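Local coordinates for hypothetical bacterial 6-phosphogluconolactonase (Bacteroides fragilis, PDB 3SCY), which is probably a seven-bladed beta-propeller lactonase that hydrolyses 6-phosphogluconolactone to 6-phosphogluconate, at residues A[163-168]-A[238-243]; A[330-335]-A[343-348]. All coordinates share one frame; numbering follows the deposited sequence. Where two conformers were deposited one is given.

Contact 1: A[163-168]-A[238-243]; sequences TPDGKY and FRYADG
Tyr240 drives its phenol, hydroxyl first, into the turn of 163-168 and meets Asp165 at about a right angle. Its OH gives its proton to Asp165 OD2 at 2.7 Å, on the syn side of a carboxylate whose plane stands 60° from the ring. Asp165 CG sits between the backbone N and the carbonyl carbon (chi1 51°), which folds the carboxylate back over its own turn. There OD1 receives Thr163 OG1 and, from the opposite face, Lys167 N, the latter closing an Asx turn. A short, two-ended acceptor suits this place, since one oxygen braces the turn while the other receives the tyrosine. Thr163 crosses the phenol with CB and CG2, and Pro164 CD adds an apolar touch 4.1 Å from Tyr240 CE2. The Tyr168 ring presents its CD2 edge to Tyr240 OH, and its CE2 lies 3.3 Å from Gly243 CA, where a CB would collide. Water links Asp165 OD2 to Asp242 N; a second joins the same OD2 to Asp242 OD1 and Lys167 NZ. Two adjacent propeller blades meet here: 163-168 connects strands 157-162 and 168-173, while Tyr240, edge-to-face with Phe218 of strand 213-218, lies near the end of strand 234-241.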
loop_
_atom_site.group_PDB
_atom_site.type_symbol
_atom_site.label_atom_id
_atom_site.label_comp_id
_atom_site.label_asym_id
_atom_site.label_seq_id
_atom_site.Cartn_x
_atom_site.Cartn_y
_atom_site.Cartn_z
ATOM N N THR A 163 6.813 11.796 1.176
ATOM C CA THR A 163 6.052 12.850 0.516
ATOM C C THR A 163 6.585 13.093 -0.915
ATOM O O THR A 163 7.759 12.820 -1.194
ATOM C CB THR A 163 6.001 14.125 1.369
ATOM O OG1 THR A 163 7.335 14.456 1.719
ATOM C CG2 THR A 163 5.166 13.926 2.646
ATOM N N PRO A 164 5.764 13.676 -1.817
ATOM C CA PRO A 164 6.216 13.860 -3.216
ATOM C C PRO A 164 7.392 14.810 -3.392
ATOM O O PRO A 164 7.980 14.860 -4.478
ATOM C CB PRO A 164 4.985 14.431 -3.925
ATOM C CG PRO A 164 3.854 14.118 -3.057
ATOM C CD PRO A 164 4.337 14.045 -1.662
ATOM N N ASP A 165 7.709 15.592 -2.345
ATOM C CA ASP A 165 8.829 16.534 -2.379
ATOM C C ASP A 165 10.102 15.899 -1.773
ATOM O O ASP A 165 11.122 16.574 -1.653
ATOM C CB ASP A 165 8.448 17.821 -1.645
ATOM C CG ASP A 165 7.894 17.585 -0.260
ATOM O OD1 ASP A 165 8.201 16.518 0.330
ATOM O OD2 ASP A 165 7.126 18.437 0.216
ATOM N N GLY A 166 10.024 14.621 -1.400
ATOM C CA GLY A 166 11.139 13.829 -0.856
ATOM C C GLY A 166 11.632 14.257 0.518
ATOM O O GLY A 166 12.685 13.797 0.967
ATOM N N LYS A 167 10.882 15.129 1.191
ATOM C CA LYS A 167 11.347 15.744 2.444
ATOM C C LYS A 167 10.810 15.117 3.727
ATOM O O LYS A 167 11.439 15.287 4.782
ATOM C CB LYS A 167 10.984 17.229 2.452
ATOM C CG LYS A 167 11.640 18.011 1.315
ATOM C CD LYS A 167 11.212 19.476 1.305
ATOM C CE LYS A 167 11.633 20.152 0.021
ATOM N NZ LYS A 167 11.115 21.543 -0.060
ATOM N N TYR A 168 9.659 14.458 3.667
ATOM C CA TYR A 168 9.015 13.929 4.865
ATOM C C TYR A 168 8.543 12.524 4.707
ATOM O O TYR A 168 8.328 12.047 3.594
ATOM C CB TYR A 168 7.792 14.808 5.233
ATOM C CG TYR A 168 8.146 16.278 5.278
ATOM C CD1 TYR A 168 8.884 16.805 6.334
ATOM C CD2 TYR A 168 7.856 17.117 4.206
ATOM C CE1 TYR A 168 9.229 18.154 6.374
ATOM C CE2 TYR A 168 8.226 18.460 4.217
ATOM C CZ TYR A 168 8.908 18.975 5.306
ATOM O OH TYR A 168 9.304 20.294 5.303
ATOM N N PHE A 238 -7.018 16.017 1.526
ATOM C CA PHE A 238 -6.164 17.059 2.057
ATOM C C PHE A 238 -5.453 17.818 1.011
ATOM O O PHE A 238 -5.058 17.256 -0.022
ATOM C CB PHE A 238 -5.024 16.443 2.921
ATOM C CG PHE A 238 -5.398 15.577 4.095
ATOM C CD1 PHE A 238 -5.497 14.195 3.954
ATOM C CD2 PHE A 238 -5.489 16.119 5.374
ATOM C CE1 PHE A 238 -5.784 13.383 5.050
ATOM C CE2 PHE A 238 -5.742 15.302 6.478
ATOM C CZ PHE A 238 -5.904 13.946 6.310
ATOM N N ARG A 239 -5.215 19.095 1.308
ATOM C CA ARG A 239 -4.324 19.912 0.517
ATOM C C ARG A 239 -2.944 19.577 1.079
ATOM O O ARG A 239 -2.805 19.458 2.308
ATOM C CB ARG A 239 -4.702 21.405 0.647
ATOM C CG ARG A 239 -3.888 22.324 -0.243
ATOM C CD ARG A 239 -4.516 23.702 -0.395
ATOM N NE ARG A 239 -4.856 23.988 -1.791
ATOM C CZ ARG A 239 -6.072 23.856 -2.309
ATOM N NH1 ARG A 239 -7.087 23.467 -1.548
ATOM N NH2 ARG A 239 -6.287 24.129 -3.590
ATOM N N TYR A 240 -1.952 19.324 0.223
ATOM C CA TYR A 240 -0.601 19.031 0.711
ATOM C C TYR A 240 0.389 20.043 0.136
ATOM O O TYR A 240 0.433 20.248 -1.071
ATOM C CB TYR A 240 -0.095 17.586 0.436
ATOM C CG TYR A 240 1.355 17.446 0.852
ATOM C CD1 TYR A 240 1.703 17.262 2.186
ATOM C CD2 TYR A 240 2.384 17.624 -0.068
ATOM C CE1 TYR A 240 3.037 17.261 2.594
ATOM C CE2 TYR A 240 3.722 17.595 0.324
ATOM C CZ TYR A 240 4.044 17.401 1.655
ATOM O OH TYR A 240 5.365 17.391 2.038
ATOM N N ALA A 241 1.202 20.659 1.005
ATOM C CA ALA A 241 2.265 21.588 0.586
ATOM C C ALA A 241 3.235 21.772 1.699
ATOM O O ALA A 241 2.816 21.978 2.829
ATOM C CB ALA A 241 1.698 22.951 0.182
ATOM N N ASP A 242 4.531 21.686 1.381
ATOM C CA ASP A 242 5.676 21.964 2.260
ATOM C C ASP A 242 5.541 21.319 3.655
ATOM O O ASP A 242 5.677 22.001 4.681
ATOM C CB ASP A 242 5.876 23.485 2.389
ATOM C CG ASP A 242 5.983 24.235 1.065
ATOM O OD1 ASP A 242 6.866 23.880 0.247
ATOM O OD2 ASP A 242 5.190 25.182 0.853
ATOM N N GLY A 243 5.239 20.026 3.655
ATOM C CA GLY A 243 5.100 19.187 4.842
ATOM C C GLY A 243 3.846 19.352 5.662
ATOM O O GLY A 243 3.783 18.832 6.781
HETATM O O HOH W 1 5.369 20.388 -1.046
HETATM O O HOH W 2 8.352 21.124 0.032
#

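Contact 2: A[330-335]-A[343-348]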
loop_
_atom_site.group_PDB
_atom_site.type_symbol
_atom_site.label_atom_id
_atom_site.label_comp_id
_atom_site.label_asym_id
_atom_site.label_seq_id
_atom_site.Cartn_x
_atom_site.Cartn_y
_atom_site.Cartn_z
ATOM N N ILE A 330 -7.914 -12.773 -8.019
ATOM C CA ILE A 330 -7.593 -11.416 -8.421
ATOM C C ILE A 330 -8.610 -11.121 -9.513
ATOM O O ILE A 330 -8.559 -11.769 -10.564
ATOM C CB ILE A 330 -6.152 -11.168 -8.875
ATOM C CG1 ILE A 330 -5.208 -11.407 -7.716
ATOM C CG2 ILE A 330 -6.012 -9.708 -9.406
ATOM C CD1 ILE A 330 -3.742 -11.766 -8.198
ATOM N N GLN A 331 -9.592 -10.242 -9.253
ATOM C CA GLN A 331 -10.616 -9.903 -10.241
ATOM C C GLN A 331 -10.134 -8.781 -11.126
ATOM O O GLN A 331 -9.529 -7.815 -10.623
ATOM C CB GLN A 331 -11.871 -9.461 -9.534
ATOM C CG GLN A 331 -12.796 -10.543 -9.091
ATOM C CD GLN A 331 -14.032 -9.854 -8.573
ATOM O OE1 GLN A 331 -13.956 -9.021 -7.677
ATOM N NE2 GLN A 331 -15.169 -10.113 -9.183
ATOM N N ILE A 332 -10.433 -8.865 -12.433
ATOM C CA ILE A 332 -9.964 -7.863 -13.375
ATOM C C ILE A 332 -11.139 -7.024 -13.878
ATOM O O ILE A 332 -12.075 -7.578 -14.466
ATOM C CB ILE A 332 -9.202 -8.515 -14.576
ATOM C CG1 ILE A 332 -8.297 -9.720 -14.178
ATOM C CG2 ILE A 332 -8.476 -7.467 -15.431
ATOM C CD1 ILE A 332 -7.167 -9.414 -13.143
ATOM N N PHE A 333 -11.079 -5.699 -13.670
ATOM C CA PHE A 333 -12.112 -4.774 -14.131
ATOM C C PHE A 333 -11.585 -3.823 -15.176
ATOM O O PHE A 333 -10.494 -3.280 -15.040
ATOM C CB PHE A 333 -12.715 -3.945 -12.976
ATOM C CG PHE A 333 -13.408 -4.770 -11.927
ATOM C CD1 PHE A 333 -12.698 -5.274 -10.833
ATOM C CD2 PHE A 333 -14.774 -5.024 -12.007
ATOM C CE1 PHE A 333 -13.334 -6.077 -9.885
ATOM C CE2 PHE A 333 -15.400 -5.839 -11.068
ATOM C CZ PHE A 333 -14.692 -6.324 -9.989
ATOM N N GLU A 334 -12.344 -3.635 -16.243
ATOM C CA GLU A 334 -11.994 -2.642 -17.237
ATOM C C GLU A 334 -12.572 -1.305 -16.781
ATOM O O GLU A 334 -13.709 -1.272 -16.309
ATOM C CB GLU A 334 -12.513 -3.051 -18.628
ATOM C CG GLU A 334 -12.061 -2.089 -19.711
ATOM C CD GLU A 334 -12.320 -2.479 -21.151
ATOM O OE1 GLU A 334 -12.761 -3.626 -21.396
ATOM O OE2 GLU A 334 -12.042 -1.640 -22.039
ATOM N N ARG A 335 -11.793 -0.229 -16.891
ATOM C CA ARG A 335 -12.180 1.133 -16.543
ATOM C C ARG A 335 -12.682 1.895 -17.728
ATOM O O ARG A 335 -12.036 1.914 -18.778
ATOM C CB ARG A 335 -10.988 1.926 -16.004
ATOM C CG ARG A 335 -10.518 1.542 -14.630
ATOM C CD ARG A 335 -9.543 2.574 -14.059
ATOM N NE ARG A 335 -10.146 3.882 -13.804
ATOM C CZ ARG A 335 -9.947 4.977 -14.530
ATOM N NH1 ARG A 335 -9.084 4.967 -15.540
ATOM N NH2 ARG A 335 -10.596 6.098 -14.241
ATOM N N THR A 343 -16.098 -2.605 -15.276
ATOM C CA THR A 343 -16.716 -3.780 -15.903
ATOM C C THR A 343 -15.852 -5.003 -15.657
ATOM O O THR A 343 -14.696 -5.017 -16.079
ATOM C CB THR A 343 -16.917 -3.564 -17.418
ATOM O OG1 THR A 343 -17.652 -2.367 -17.645
ATOM C CG2 THR A 343 -17.623 -4.749 -18.095
ATOM N N ASP A 344 -16.399 -6.032 -14.999
ATOM C CA ASP A 344 -15.684 -7.290 -14.783
ATOM C C ASP A 344 -15.522 -7.973 -16.143
ATOM O O ASP A 344 -16.520 -8.247 -16.835
ATOM C CB ASP A 344 -16.429 -8.184 -13.776
ATOM C CG ASP A 344 -15.687 -9.430 -13.328
ATOM O OD1 ASP A 344 -14.612 -9.743 -13.916
ATOM O OD2 ASP A 344 -16.178 -10.105 -12.413
ATOM N N ILE A 345 -14.258 -8.221 -16.537
ATOM C CA ILE A 345 -13.949 -8.832 -17.832
ATOM C C ILE A 345 -13.901 -10.358 -17.712
ATOM O O ILE A 345 -13.720 -11.036 -18.729
ATOM C CB ILE A 345 -12.658 -8.259 -18.472
ATOM C CG1 ILE A 345 -11.377 -8.710 -17.719
ATOM C CG2 ILE A 345 -12.735 -6.746 -18.678
ATOM C CD1 ILE A 345 -10.053 -8.317 -18.466
ATOM N N LYS A 346 -14.113 -10.892 -16.493
ATOM C CA LYS A 346 -14.188 -12.338 -16.190
ATOM C C LYS A 346 -12.898 -13.082 -16.633
ATOM O O LYS A 346 -12.937 -14.063 -17.390
ATOM C CB LYS A 346 -15.463 -12.990 -16.819
ATOM C CG LYS A 346 -16.796 -12.295 -16.490
ATOM C CD LYS A 346 -17.109 -12.176 -14.999
ATOM C CE LYS A 346 -17.904 -13.321 -14.431
ATOM N NZ LYS A 346 -18.220 -13.091 -12.994
ATOM N N LYS A 347 -11.758 -12.574 -16.155
ATOM C CA LYS A 347 -10.423 -13.126 -16.410
ATOM C C LYS A 347 -9.711 -13.284 -15.064
ATOM O O LYS A 347 -8.523 -12.962 -14.925
ATOM C CB LYS A 347 -9.625 -12.245 -17.397
ATOM C CG LYS A 347 -10.224 -12.201 -18.808
ATOM C CD LYS A 347 -9.237 -11.681 -19.844
ATOM C CE LYS A 347 -9.909 -11.309 -21.149
ATOM N NZ LYS A 347 -10.452 -12.496 -21.863
ATOM N N ASP A 348 -10.452 -13.789 -14.057
ATOM C CA ASP A 348 -9.954 -13.992 -12.697
ATOM C C ASP A 348 -8.673 -14.806 -12.634
ATOM O O ASP A 348 -8.514 -15.782 -13.363
ATOM C CB ASP A 348 -10.985 -14.714 -11.847
ATOM C CG ASP A 348 -12.230 -13.958 -11.469
ATOM O OD1 ASP A 348 -12.366 -12.772 -11.882
ATOM O OD2 ASP A 348 -13.077 -14.545 -10.758
HETATM O O HOH W 3 -14.997 -12.263 -11.331
HETATM O O HOH W 4 -12.150 -10.853 -13.669
HETATM O O HOH W 5 -16.192 -0.123 -17.647
#
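Asp344 CG stands anti to its backbone N (chi1 -172°), which brings the carboxylate of this antiparallel beta hairpin to the side of Gln331 and Ile332, where waters carry the link. Ile345 instead holds CG1 between its backbone N and carbonyl carbon (chi1 71°), and this turns CD1 to within 3.5 Å of Ile332 CG2. The hairpin, strands 329-335 and 342-350, forms the outer half of a four-stranded propeller blade. Glu334 and Thr343 are its hydrogen-bonded pair, Glu334 N reaching Thr343 O at 2.7 Å and Thr343 N returning to Glu334 O. Phe333 and Asp344 form the adjoining non-hydrogen-bonded pair; their side chains lie obliquely to each other, with Phe333 CE2 3.7 Å from Asp344 CB, so the aromatic residue packs against the CB of the acid. Ile345 N still bonds almost straight to Ile332 O (173° at the hydrogen), although regular pairing then gives way at 345-347. There Asp344 OD1 takes Lys346 N from above the carboxylate plane, an Asx turn, and short, acidic Asp suits a site where the backbone bends back. Ile332 and Ile345 pack their branches against each other, and Glu334 CB lies against Ile345 CG2. Where the strands part, water replaces direct pairing: one molecule accepts from both Ile332 N and Lys347 N. Gln331, whose OE1 is taken by Gly305 N, lies beside Asp348, pointing the same way. A further water accepts from Gln331 NE2 at 3.0 Å and donates to Asp344 OD2 and Asp348 OD1, each at 2.7 Å.

Overall arrangement
Contacts 1 and 2 belong to different parts of one seven-bladed propeller, their centres 34 Å apart and their nearest atoms about 19 Å apart, so they do not touch. Contact 1 joins a turn of one blade to a strand end in the next; contact 2 lies within a single blade, pairing its two outer strands. The centres of contacts 1 and 2 lie about 18 and 20 Å from the centre of the chain. Contact 2 is near a metal: the side chain of Thr343 is about 5 Å from the sodium ion, whose site includes Gln302 and Leu342, the latter directly preceding Thr343. In contact 1, the side chain of Tyr168 is about 11 Å from a magnesium ion.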